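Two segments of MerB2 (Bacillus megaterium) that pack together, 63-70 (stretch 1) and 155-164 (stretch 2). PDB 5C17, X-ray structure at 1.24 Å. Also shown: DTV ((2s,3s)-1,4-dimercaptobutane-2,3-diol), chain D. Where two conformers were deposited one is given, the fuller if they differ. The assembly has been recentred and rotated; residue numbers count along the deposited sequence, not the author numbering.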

# COMPACT_ATOMS: atom_id res chain seq x y z
N ALA A 63 -1.79 -9.19 -11.15
CA ALA A 63 -2.82 -8.25 -11.57
C ALA A 63 -4.23 -8.72 -11.13
O ALA A 63 -5.05 -7.90 -10.70
CB ALA A 63 -2.76 -8.01 -13.06
N GLN A 64 -4.49 -10.02 -11.24
CA GLN A 64 -5.76 -10.57 -10.77
C GLN A 64 -5.95 -10.30 -9.28
O GLN A 64 -7.05 -9.94 -8.84
CB GLN A 64 -5.84 -12.09 -11.04
CG GLN A 64 -6.02 -12.47 -12.51
CD GLN A 64 -5.93 -13.97 -12.79
OE1 GLN A 64 -5.17 -14.71 -12.14
NE2 GLN A 64 -6.71 -14.43 -13.77
N ARG A 65 -4.87 -10.42 -8.51
CA ARG A 65 -4.90 -10.18 -7.07
C ARG A 65 -4.84 -8.68 -6.74
O ARG A 65 -4.90 -8.29 -5.59
CB ARG A 65 -3.72 -10.89 -6.40
CG ARG A 65 -3.84 -12.39 -6.38
CD ARG A 65 -2.63 -13.05 -5.72
NE ARG A 65 -2.83 -14.46 -5.45
CZ ARG A 65 -3.43 -14.93 -4.37
NH1 ARG A 65 -3.88 -14.09 -3.45
NH2 ARG A 65 -3.56 -16.24 -4.20
N GLN A 66 -4.76 -7.86 -7.78
CA GLN A 66 -4.63 -6.41 -7.64
C GLN A 66 -3.50 -6.02 -6.68
O GLN A 66 -3.58 -5.03 -5.97
CB GLN A 66 -5.97 -5.79 -7.24
CG GLN A 66 -7.07 -6.09 -8.22
CD GLN A 66 -8.38 -5.42 -7.88
OE1 GLN A 66 -8.62 -5.03 -6.75
NE2 GLN A 66 -9.25 -5.30 -8.87
N MET A 67 -2.44 -6.83 -6.73
CA MET A 67 -1.18 -6.51 -6.06
C MET A 67 -0.30 -5.61 -6.91
O MET A 67 0.65 -5.01 -6.40
CB MET A 67 -0.44 -7.78 -5.69
CG MET A 67 -1.13 -8.54 -4.57
SD MET A 67 -0.41 -10.15 -4.23
CE MET A 67 1.20 -9.64 -3.65
N ILE A 68 -0.63 -5.55 -8.19
CA ILE A 68 -0.12 -4.54 -9.12
C ILE A 68 -1.32 -3.98 -9.85
O ILE A 68 -2.38 -4.63 -9.93
CB ILE A 68 0.92 -5.10 -10.12
CG1 ILE A 68 0.29 -6.13 -11.06
CG2 ILE A 68 2.11 -5.71 -9.37
CD1 ILE A 68 1.23 -6.64 -12.13
N VAL A 69 -1.16 -2.77 -10.37
CA VAL A 69 -2.20 -2.08 -11.13
C VAL A 69 -1.66 -1.72 -12.49
O VAL A 69 -0.55 -1.19 -12.59
CB VAL A 69 -2.72 -0.82 -10.40
CG1 VAL A 69 -3.57 0.07 -11.33
CG2 VAL A 69 -3.51 -1.23 -9.18
N ARG A 70 -2.45 -2.01 -13.51
CA ARG A 70 -2.11 -1.66 -14.88
C ARG A 70 -3.12 -0.67 -15.41
O ARG A 70 -4.31 -0.82 -15.18
CB ARG A 70 -2.11 -2.89 -15.79
CG ARG A 70 -0.96 -3.85 -15.50
CD ARG A 70 -0.96 -5.08 -16.40
NE ARG A 70 -2.11 -5.96 -16.17
CZ ARG A 70 -2.21 -7.21 -16.61
NH1 ARG A 70 -3.29 -7.93 -16.36
NH2 ARG A 70 -1.22 -7.75 -17.31
N ASP A 155 -6.75 -10.77 4.57
CA ASP A 155 -7.43 -11.82 3.77
C ASP A 155 -6.39 -12.18 2.67
O ASP A 155 -6.09 -11.38 1.87
CB ASP A 155 -8.77 -11.20 3.23
CG ASP A 155 -9.66 -12.12 2.38
OD1 ASP A 155 -9.20 -12.94 1.60
OD2 ASP A 155 -10.87 -11.91 2.40
N SER A 156 -5.82 -13.32 2.71
CA SER A 156 -4.85 -13.78 1.70
C SER A 156 -5.41 -14.02 0.31
O SER A 156 -4.65 -14.15 -0.60
CB SER A 156 -4.24 -15.06 2.11
OG SER A 156 -5.16 -16.05 2.06
N GLU A 157 -6.72 -14.00 0.15
CA GLU A 157 -7.29 -14.16 -1.17
C GLU A 157 -7.96 -12.89 -1.67
O GLU A 157 -8.37 -12.83 -2.82
CB GLU A 157 -8.27 -15.33 -1.19
CG GLU A 157 -7.58 -16.67 -1.20
CD GLU A 157 -6.77 -16.91 -2.47
OE1 GLU A 157 -7.27 -16.66 -3.59
OE2 GLU A 157 -5.62 -17.38 -2.35
N ALA A 158 -8.05 -11.88 -0.82
CA ALA A 158 -8.71 -10.64 -1.18
C ALA A 158 -7.81 -9.84 -2.09
O ALA A 158 -6.61 -9.77 -1.85
CB ALA A 158 -9.04 -9.84 0.06
N PRO A 159 -8.38 -9.24 -3.15
CA PRO A 159 -7.55 -8.34 -3.94
C PRO A 159 -7.19 -7.08 -3.16
O PRO A 159 -7.94 -6.67 -2.26
CB PRO A 159 -8.45 -8.00 -5.14
CG PRO A 159 -9.84 -8.24 -4.66
CD PRO A 159 -9.76 -9.34 -3.66
N TRP A 160 -6.05 -6.48 -3.48
CA TRP A 160 -5.55 -5.35 -2.71
C TRP A 160 -6.12 -4.01 -3.24
O TRP A 160 -7.01 -3.43 -2.63
CB TRP A 160 -4.01 -5.29 -2.73
CG TRP A 160 -3.22 -6.39 -2.02
CD1 TRP A 160 -3.59 -7.69 -1.82
CD2 TRP A 160 -1.90 -6.25 -1.45
NE1 TRP A 160 -2.59 -8.36 -1.13
CE2 TRP A 160 -1.55 -7.50 -0.90
CE3 TRP A 160 -0.99 -5.19 -1.36
CZ2 TRP A 160 -0.32 -7.72 -0.27
CZ3 TRP A 160 0.23 -5.40 -0.71
CH2 TRP A 160 0.55 -6.66 -0.18
N ALA A 161 -5.62 -3.51 -4.37
CA ALA A 161 -5.86 -2.11 -4.74
C ALA A 161 -7.34 -1.75 -4.83
O ALA A 161 -7.75 -0.69 -4.37
CB ALA A 161 -5.17 -1.78 -6.06
N GLY A 162 -8.13 -2.64 -5.42
CA GLY A 162 -9.55 -2.39 -5.61
C GLY A 162 -10.44 -3.21 -4.70
O GLY A 162 -11.66 -3.32 -4.92
N GLY A 163 -9.83 -3.79 -3.67
CA GLY A 163 -10.53 -4.64 -2.72
C GLY A 163 -10.29 -4.14 -1.30
O GLY A 163 -10.92 -3.19 -0.86
N THR A 164 -9.36 -4.77 -0.60
CA THR A 164 -9.14 -4.45 0.80
C THR A 164 -8.68 -3.00 0.98
O THR A 164 -9.07 -2.34 1.94
CB THR A 164 -8.14 -5.43 1.39
OG1 THR A 164 -8.67 -6.75 1.25
CG2 THR A 164 -7.86 -5.14 2.86
S1 DTV D . -5.30 -7.96 2.11
C1 DTV D . -4.22 -6.63 2.62
C2 DTV D . -3.85 -5.69 1.49
O2 DTV D . -4.98 -4.99 1.05
C3 DTV D . -2.79 -4.65 1.87
O3 DTV D . -1.59 -5.32 2.21
C4 DTV D . -3.20 -3.77 3.04
S4 DTV D . -2.28 -2.23 3.09
O HOH W 1 -4.08 -11.44 -3.09
O HOH W 2 -11.46 -6.15 -6.28

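The contact between the two stretches buries 466 Å², counting both sides, and is built around the turn that follows the helix at the start of stretch 1 (Ala63-Gln64). Gln66 adopts positive phi (51°) and closes a Schellman motif, its N bonding back to Ala63 O at 2.9 Å. Across the two stretches the CA atoms come nearest at Arg65 and Pro159, 4.5 Å apart, Pro159 being the residue just before the stretch 2 helix.

Backbone hydrogen bonds form the centre of the interface. Trp160 N donates to Arg65 O (3.0 Å) and Ala161 N donates to Gln66 O (3.0 Å, 165°), so successive amides at the beginning of the helix, which lack acceptors from a preceding helical turn, are met by successive carbonyls of the turn. Pro159, at the N-cap position, has no amide hydrogen to offer, but its CA approaches Arg65 O at 3.1 Å in a CA-H...O contact. The side chain of Gln66 (chi1 m, chi2 t) extends this pattern: its OE1 accepts a weak hydrogen bond from Gly162 N at 2.8 Å. The absence of a side chain at Gly162 matters here, since an ideal CB would lie 2.7 Å from Gln66 OE1. Water 2 donates through its O to Gln66 OE1 (3.1 Å) and, weakly, to Gly162 O (3.1 Å).

Charged and polar side-chain contacts lie earlier in stretch 2, ahead of the helix. The CA-to-CB bond of Arg65 points sideways, but its extended chain (m, t, t) carries the guanidinium to Ser156 and Glu157. Arg65 NH2 forms a salt bridge with Glu157 OE2 at 3.0 Å, while Arg65 NH1 donates to Ser156 O at 3.0 Å; both acceptors sit near the guanidinium plane, where its N-H groups point. Although CA-to-CB of Glu157 points away, its bent side chain (chi1 and chi2 both m) brings the carboxylate within reach. The O of water 1 accepts from Arg65 NH1 (2.7 Å) and donates to Ala158 O (3.3 Å).

Apolar packing completes the contact. Met67 and Trp160 are both buried, and Met67 CG lies 3.7 Å from the centroid of the five-membered ring of Trp160, only 5° off its normal, a CH-pi contact. The flexible, unbranched methionine chain lies against this flat surface, while the bound dithiol occupies the opposite face, DTV O3 approaching Trp160 CZ3 at 3.4 Å. Val69 points toward stretch 2, and its CG2 meets Ala161 CB at 3.6 Å.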